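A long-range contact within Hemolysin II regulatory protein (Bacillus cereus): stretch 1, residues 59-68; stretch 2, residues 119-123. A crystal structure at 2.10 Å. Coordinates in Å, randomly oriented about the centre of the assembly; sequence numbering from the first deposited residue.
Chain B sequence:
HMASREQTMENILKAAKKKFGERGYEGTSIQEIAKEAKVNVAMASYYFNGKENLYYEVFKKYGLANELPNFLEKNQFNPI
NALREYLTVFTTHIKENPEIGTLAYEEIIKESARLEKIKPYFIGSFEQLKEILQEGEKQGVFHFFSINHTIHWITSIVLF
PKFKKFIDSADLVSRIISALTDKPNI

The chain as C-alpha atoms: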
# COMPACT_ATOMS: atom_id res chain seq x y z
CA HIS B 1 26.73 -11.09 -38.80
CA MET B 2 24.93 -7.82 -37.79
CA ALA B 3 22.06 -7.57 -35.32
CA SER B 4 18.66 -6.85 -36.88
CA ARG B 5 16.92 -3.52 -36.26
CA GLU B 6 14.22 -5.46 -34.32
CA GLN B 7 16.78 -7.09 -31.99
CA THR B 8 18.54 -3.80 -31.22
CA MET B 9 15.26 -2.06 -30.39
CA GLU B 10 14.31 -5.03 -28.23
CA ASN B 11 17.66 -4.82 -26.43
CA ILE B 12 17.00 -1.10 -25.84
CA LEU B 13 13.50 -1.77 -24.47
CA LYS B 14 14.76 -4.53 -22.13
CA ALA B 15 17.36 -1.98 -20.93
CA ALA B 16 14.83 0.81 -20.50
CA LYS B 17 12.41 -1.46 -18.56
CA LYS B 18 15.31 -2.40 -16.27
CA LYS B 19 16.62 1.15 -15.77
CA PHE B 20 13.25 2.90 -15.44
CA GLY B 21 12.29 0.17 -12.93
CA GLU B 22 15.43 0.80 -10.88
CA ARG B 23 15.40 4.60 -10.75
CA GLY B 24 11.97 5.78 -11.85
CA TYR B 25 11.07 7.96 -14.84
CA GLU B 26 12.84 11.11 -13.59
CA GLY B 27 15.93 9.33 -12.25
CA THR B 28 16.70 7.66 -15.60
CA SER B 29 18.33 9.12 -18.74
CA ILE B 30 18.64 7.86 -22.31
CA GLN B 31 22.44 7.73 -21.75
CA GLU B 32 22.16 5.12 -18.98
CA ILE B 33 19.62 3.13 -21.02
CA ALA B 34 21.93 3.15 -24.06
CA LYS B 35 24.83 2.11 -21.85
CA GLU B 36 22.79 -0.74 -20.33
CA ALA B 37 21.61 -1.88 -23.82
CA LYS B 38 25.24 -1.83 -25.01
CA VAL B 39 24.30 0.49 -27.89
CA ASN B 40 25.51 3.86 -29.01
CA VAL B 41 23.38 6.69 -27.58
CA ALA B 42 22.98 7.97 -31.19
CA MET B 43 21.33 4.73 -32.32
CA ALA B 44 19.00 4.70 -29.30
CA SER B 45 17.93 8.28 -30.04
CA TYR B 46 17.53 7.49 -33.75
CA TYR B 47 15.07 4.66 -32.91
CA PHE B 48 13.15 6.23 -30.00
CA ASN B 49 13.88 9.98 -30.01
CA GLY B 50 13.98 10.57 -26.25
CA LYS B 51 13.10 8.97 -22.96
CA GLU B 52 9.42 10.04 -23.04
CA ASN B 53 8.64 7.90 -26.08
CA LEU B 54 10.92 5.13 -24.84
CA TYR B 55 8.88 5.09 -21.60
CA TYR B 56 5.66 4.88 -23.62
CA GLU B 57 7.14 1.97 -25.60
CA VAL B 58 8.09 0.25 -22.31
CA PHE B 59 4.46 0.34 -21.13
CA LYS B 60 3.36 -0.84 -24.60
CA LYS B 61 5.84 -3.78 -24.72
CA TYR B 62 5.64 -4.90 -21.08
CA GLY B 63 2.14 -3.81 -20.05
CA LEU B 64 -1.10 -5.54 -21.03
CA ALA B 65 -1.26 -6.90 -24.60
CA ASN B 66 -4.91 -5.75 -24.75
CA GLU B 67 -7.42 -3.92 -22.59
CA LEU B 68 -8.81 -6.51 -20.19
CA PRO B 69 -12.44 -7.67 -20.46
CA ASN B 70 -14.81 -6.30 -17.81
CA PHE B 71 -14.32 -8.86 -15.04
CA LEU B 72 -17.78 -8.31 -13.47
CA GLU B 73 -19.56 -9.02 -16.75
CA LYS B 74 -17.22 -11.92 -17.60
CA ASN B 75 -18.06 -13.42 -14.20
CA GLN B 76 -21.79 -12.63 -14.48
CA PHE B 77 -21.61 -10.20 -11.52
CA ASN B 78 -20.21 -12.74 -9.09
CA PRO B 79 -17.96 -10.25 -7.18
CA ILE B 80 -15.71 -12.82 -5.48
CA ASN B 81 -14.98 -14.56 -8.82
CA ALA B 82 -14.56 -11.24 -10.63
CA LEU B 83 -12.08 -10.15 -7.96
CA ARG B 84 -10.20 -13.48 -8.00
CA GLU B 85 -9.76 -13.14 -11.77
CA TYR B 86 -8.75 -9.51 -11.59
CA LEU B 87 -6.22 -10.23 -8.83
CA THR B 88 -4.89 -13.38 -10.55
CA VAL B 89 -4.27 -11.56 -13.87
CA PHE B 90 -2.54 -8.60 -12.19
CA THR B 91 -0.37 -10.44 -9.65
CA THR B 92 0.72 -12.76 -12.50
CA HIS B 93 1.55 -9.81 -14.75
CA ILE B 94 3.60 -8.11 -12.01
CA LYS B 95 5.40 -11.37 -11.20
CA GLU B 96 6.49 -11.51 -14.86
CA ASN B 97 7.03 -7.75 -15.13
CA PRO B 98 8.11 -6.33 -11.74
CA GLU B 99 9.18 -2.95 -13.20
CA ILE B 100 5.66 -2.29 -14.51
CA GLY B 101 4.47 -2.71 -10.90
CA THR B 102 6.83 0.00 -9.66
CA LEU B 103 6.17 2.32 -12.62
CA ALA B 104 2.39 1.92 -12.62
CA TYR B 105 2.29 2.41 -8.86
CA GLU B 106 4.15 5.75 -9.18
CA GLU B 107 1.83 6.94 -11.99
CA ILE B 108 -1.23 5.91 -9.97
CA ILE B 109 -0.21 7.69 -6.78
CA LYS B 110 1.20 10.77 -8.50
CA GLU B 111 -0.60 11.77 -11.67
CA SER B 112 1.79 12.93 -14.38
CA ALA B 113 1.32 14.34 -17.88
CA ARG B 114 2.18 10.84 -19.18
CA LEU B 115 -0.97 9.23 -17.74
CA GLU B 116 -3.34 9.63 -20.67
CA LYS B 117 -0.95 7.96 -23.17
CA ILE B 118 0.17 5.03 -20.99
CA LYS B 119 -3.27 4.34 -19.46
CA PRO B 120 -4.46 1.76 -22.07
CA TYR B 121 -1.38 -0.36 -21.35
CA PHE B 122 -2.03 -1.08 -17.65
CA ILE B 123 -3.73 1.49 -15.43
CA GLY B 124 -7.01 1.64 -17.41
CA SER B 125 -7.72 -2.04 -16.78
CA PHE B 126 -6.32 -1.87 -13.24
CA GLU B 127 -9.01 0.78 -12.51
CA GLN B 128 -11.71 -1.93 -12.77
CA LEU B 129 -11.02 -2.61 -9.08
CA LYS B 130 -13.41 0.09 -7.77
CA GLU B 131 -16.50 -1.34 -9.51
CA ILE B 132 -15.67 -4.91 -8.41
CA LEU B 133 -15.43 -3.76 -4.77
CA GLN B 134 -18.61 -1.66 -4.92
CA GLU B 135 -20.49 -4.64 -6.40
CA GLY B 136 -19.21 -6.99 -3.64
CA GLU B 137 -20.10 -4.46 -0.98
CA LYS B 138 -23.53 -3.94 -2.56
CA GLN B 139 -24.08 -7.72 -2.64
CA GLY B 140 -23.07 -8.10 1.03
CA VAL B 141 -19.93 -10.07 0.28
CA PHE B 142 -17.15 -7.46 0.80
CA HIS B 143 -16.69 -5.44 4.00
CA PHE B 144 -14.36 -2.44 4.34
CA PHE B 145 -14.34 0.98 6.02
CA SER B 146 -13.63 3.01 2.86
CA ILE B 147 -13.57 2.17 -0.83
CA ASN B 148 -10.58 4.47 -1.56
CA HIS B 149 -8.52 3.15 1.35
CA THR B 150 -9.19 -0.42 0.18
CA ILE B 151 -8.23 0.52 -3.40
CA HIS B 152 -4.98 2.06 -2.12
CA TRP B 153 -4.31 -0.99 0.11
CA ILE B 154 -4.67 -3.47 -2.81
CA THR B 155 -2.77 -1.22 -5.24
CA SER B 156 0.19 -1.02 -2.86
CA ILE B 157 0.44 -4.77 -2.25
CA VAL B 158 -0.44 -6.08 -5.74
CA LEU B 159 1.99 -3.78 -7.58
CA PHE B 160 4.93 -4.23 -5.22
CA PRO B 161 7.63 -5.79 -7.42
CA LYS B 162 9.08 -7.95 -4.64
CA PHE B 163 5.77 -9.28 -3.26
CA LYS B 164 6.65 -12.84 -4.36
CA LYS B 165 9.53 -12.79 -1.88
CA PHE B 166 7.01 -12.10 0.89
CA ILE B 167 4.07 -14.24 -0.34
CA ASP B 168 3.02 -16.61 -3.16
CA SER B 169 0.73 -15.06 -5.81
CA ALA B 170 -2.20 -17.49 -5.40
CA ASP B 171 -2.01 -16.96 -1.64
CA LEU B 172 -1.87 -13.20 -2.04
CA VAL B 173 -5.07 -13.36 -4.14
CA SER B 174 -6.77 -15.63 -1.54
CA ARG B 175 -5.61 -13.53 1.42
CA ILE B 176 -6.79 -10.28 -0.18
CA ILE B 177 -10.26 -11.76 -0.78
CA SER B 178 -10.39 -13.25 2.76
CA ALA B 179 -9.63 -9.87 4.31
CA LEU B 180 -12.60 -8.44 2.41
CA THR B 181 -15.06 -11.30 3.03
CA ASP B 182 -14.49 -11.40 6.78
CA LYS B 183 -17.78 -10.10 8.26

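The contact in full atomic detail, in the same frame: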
# COMPACT_ATOMS: atom_id res chain seq x y z
N PHE B 59 5.83 0.69 -21.52
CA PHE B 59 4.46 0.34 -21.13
C PHE B 59 3.73 -0.49 -22.20
O PHE B 59 3.04 -1.45 -21.87
CB PHE B 59 3.67 1.59 -20.73
CG PHE B 59 3.68 1.84 -19.24
CD1 PHE B 59 2.76 1.20 -18.41
CD2 PHE B 59 4.62 2.70 -18.66
CE1 PHE B 59 2.76 1.42 -17.00
CE2 PHE B 59 4.63 2.92 -17.28
CZ PHE B 59 3.70 2.27 -16.45
N LYS B 60 3.93 -0.13 -23.46
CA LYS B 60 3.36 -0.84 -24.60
C LYS B 60 3.90 -2.28 -24.69
O LYS B 60 3.13 -3.21 -24.85
CB LYS B 60 3.65 -0.08 -25.89
CG LYS B 60 2.93 -0.58 -27.12
CD LYS B 60 3.40 0.19 -28.34
CE LYS B 60 2.52 -0.07 -29.55
NZ LYS B 60 3.09 0.55 -30.78
N LYS B 61 5.23 -2.45 -24.60
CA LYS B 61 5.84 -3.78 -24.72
C LYS B 61 5.57 -4.66 -23.50
O LYS B 61 5.27 -5.84 -23.66
CB LYS B 61 7.35 -3.70 -24.96
CG LYS B 61 7.95 -5.06 -25.32
CD LYS B 61 9.36 -5.00 -25.80
CE LYS B 61 9.87 -6.39 -26.17
NZ LYS B 61 9.19 -6.99 -27.36
N TYR B 62 5.67 -4.09 -22.30
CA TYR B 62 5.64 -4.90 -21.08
C TYR B 62 4.37 -4.76 -20.25
O TYR B 62 4.21 -5.43 -19.22
CB TYR B 62 6.89 -4.65 -20.22
CG TYR B 62 8.17 -4.92 -20.96
CD1 TYR B 62 8.54 -6.23 -21.31
CD2 TYR B 62 9.03 -3.87 -21.32
CE1 TYR B 62 9.73 -6.49 -22.01
CE2 TYR B 62 10.23 -4.12 -22.02
CZ TYR B 62 10.57 -5.43 -22.36
OH TYR B 62 11.74 -5.70 -23.06
N GLY B 63 3.44 -3.91 -20.70
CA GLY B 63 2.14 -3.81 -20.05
C GLY B 63 1.20 -4.86 -20.62
O GLY B 63 1.64 -5.86 -21.21
N LEU B 64 -0.10 -4.64 -20.47
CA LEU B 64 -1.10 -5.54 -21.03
C LEU B 64 -1.10 -5.55 -22.57
O LEU B 64 -1.04 -4.50 -23.21
CB LEU B 64 -2.48 -5.16 -20.47
CG LEU B 64 -2.49 -5.07 -18.93
CD1 LEU B 64 -3.73 -4.35 -18.43
CD2 LEU B 64 -2.35 -6.46 -18.29
N ALA B 65 -1.18 -6.75 -23.15
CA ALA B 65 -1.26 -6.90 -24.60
C ALA B 65 -2.53 -6.25 -25.17
O ALA B 65 -2.53 -5.75 -26.30
CB ALA B 65 -1.19 -8.36 -24.98
N ASN B 66 -3.59 -6.28 -24.37
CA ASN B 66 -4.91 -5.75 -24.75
C ASN B 66 -5.62 -5.28 -23.51
O ASN B 66 -5.39 -5.80 -22.41
CB ASN B 66 -5.77 -6.85 -25.37
CG ASN B 66 -5.01 -7.72 -26.35
OD1 ASN B 66 -4.72 -7.30 -27.47
ND2 ASN B 66 -4.69 -8.95 -25.92
N GLU B 67 -6.51 -4.31 -23.67
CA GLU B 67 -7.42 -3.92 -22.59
C GLU B 67 -8.12 -5.18 -22.08
O GLU B 67 -8.51 -6.05 -22.86
CB GLU B 67 -8.42 -2.88 -23.07
CG GLU B 67 -7.73 -1.65 -23.67
CD GLU B 67 -8.62 -0.43 -23.72
OE1 GLU B 67 -9.86 -0.59 -23.87
OE2 GLU B 67 -8.07 0.70 -23.61
N LEU B 68 -8.22 -5.30 -20.76
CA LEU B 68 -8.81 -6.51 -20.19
C LEU B 68 -10.32 -6.47 -20.34
O LEU B 68 -10.91 -5.39 -20.36
CB LEU B 68 -8.38 -6.69 -18.73
CG LEU B 68 -6.87 -6.85 -18.51
CD1 LEU B 68 -6.57 -6.83 -17.04
CD2 LEU B 68 -6.33 -8.14 -19.16
N LYS B 119 -2.12 4.95 -20.13
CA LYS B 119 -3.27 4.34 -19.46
C LYS B 119 -3.77 3.03 -20.10
O LYS B 119 -4.02 2.07 -19.37
CB LYS B 119 -4.44 5.33 -19.35
CG LYS B 119 -5.41 5.00 -18.25
CD LYS B 119 -6.62 5.92 -18.26
CE LYS B 119 -7.16 6.10 -16.85
NZ LYS B 119 -8.60 6.52 -16.81
N PRO B 120 -3.95 3.00 -21.45
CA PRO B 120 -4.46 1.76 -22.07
C PRO B 120 -3.58 0.54 -21.82
O PRO B 120 -4.07 -0.58 -21.91
CB PRO B 120 -4.48 2.10 -23.56
CG PRO B 120 -4.64 3.57 -23.61
CD PRO B 120 -3.88 4.10 -22.43
N TYR B 121 -2.32 0.75 -21.50
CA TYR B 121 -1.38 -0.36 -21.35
C TYR B 121 -1.30 -1.02 -19.97
O TYR B 121 -0.61 -2.02 -19.79
CB TYR B 121 -0.02 0.05 -21.86
CG TYR B 121 -0.05 0.57 -23.28
CD1 TYR B 121 0.24 1.90 -23.56
CD2 TYR B 121 -0.42 -0.26 -24.34
CE1 TYR B 121 0.21 2.37 -24.88
CE2 TYR B 121 -0.46 0.20 -25.65
CZ TYR B 121 -0.15 1.51 -25.91
OH TYR B 121 -0.19 1.96 -27.21
N PHE B 122 -2.01 -0.47 -18.99
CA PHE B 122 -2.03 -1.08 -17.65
C PHE B 122 -3.09 -0.47 -16.74
O PHE B 122 -4.02 -1.15 -16.30
CB PHE B 122 -0.65 -1.02 -16.97
CG PHE B 122 -0.56 -1.87 -15.73
CD1 PHE B 122 -0.13 -3.19 -15.82
CD2 PHE B 122 -0.96 -1.36 -14.49
CE1 PHE B 122 -0.07 -4.00 -14.68
CE2 PHE B 122 -0.92 -2.16 -13.34
CZ PHE B 122 -0.47 -3.49 -13.44
N ILE B 123 -2.94 0.82 -16.46
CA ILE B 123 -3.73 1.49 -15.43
C ILE B 123 -5.24 1.48 -15.72
O ILE B 123 -6.05 1.34 -14.79
CB ILE B 123 -3.21 2.91 -15.15
CG1 ILE B 123 -1.87 2.84 -14.43
CG2 ILE B 123 -4.22 3.73 -14.31
CD1 ILE B 123 -0.97 4.08 -14.60
O HOH W 1 -3.21 -2.95 -23.60

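Where a chain leaves a helix, the amides that follow no longer have the helical pattern to bond to, and a distant part of the chain can offer an acceptor. The contact between residues 59-68 and 119-123 of this regulatory protein is a compact example. Stretch 1 carries the last turn of a helix, which stops at Tyr62 and gives way to an irregular loop; stretch 2 is a short 3-10 segment, residues 119-121, followed by Phe122 at the N-cap position of the next helix. Touching residues are at least 53 positions apart in sequence, yet the backbones come close: the CA atoms of Gly63 and Tyr121 lie 5.1 Å apart, and together the stretches bury 476 Å².

Phe59 opens the contact from the buried side. Its carbonyl oxygen accepts a weak hydrogen bond from the amide of Gly63, with Gly63 N 2.8 Å from Phe59 O, and the same oxygen lies 3.4 Å from Tyr121 CB. Its side chain makes apolar contacts: Phe59 CB is 4.2 Å from Tyr121 CB, while the ring turns its edge to the second aromatic residue, Phe59 CE1 standing 4.2 Å from Phe122 CB.

Lys60 shows how a charged residue can make nonpolar and CH-pi contacts close to its backbone. Lys60 CA sits over one face of the Tyr121 ring, 4.0 Å from its centroid and 16° off the normal, so that a polarised C-H group meets the pi cloud. The first part of the aliphatic chain follows, with Lys60 CG 3.8 Å from Tyr121 CE2. All four chi angles are t, and the extended chain carries its ammonium group away from stretch 2. Lys61 and Tyr62 point away and take no part.

At Gly63 the chain leaves helical geometry, and here the absence of a side chain matters. Gly63 CA approaches Tyr121 O to 3.3 Å in a CA-H...O contact; a CB in the ideal position would lie 2.2 Å from that oxygen, a clear clash. The next amide meets the same acceptor. Leu64 N donates to Tyr121 O at 2.8 Å with an angle of 152°, the one direct hydrogen bond across the stretches. One carbonyl thus receives both a conventional bond and a weaker C-H contribution.

Leu64 also binds through its other polar backbone group and its side chain. A water donates to Leu64 O at 2.7 Å and to Pro120 O at 3.0 Å, bridging two carbonyls that, both being acceptors, could not bond to each other. The isobutyl group packs against Phe122, with Leu64 CD1 3.8 Å from Phe122 CA and Leu64 CG 4.3 Å from Phe122 CD1.

Beyond Ala65 and Asn66, which point away, the contact thins. Glu67 returns at the exposed margin, where its side chain reaches back until Glu67 OE2 is 3.9 Å from Pro120 CB, a van der Waals approach to the proline ring.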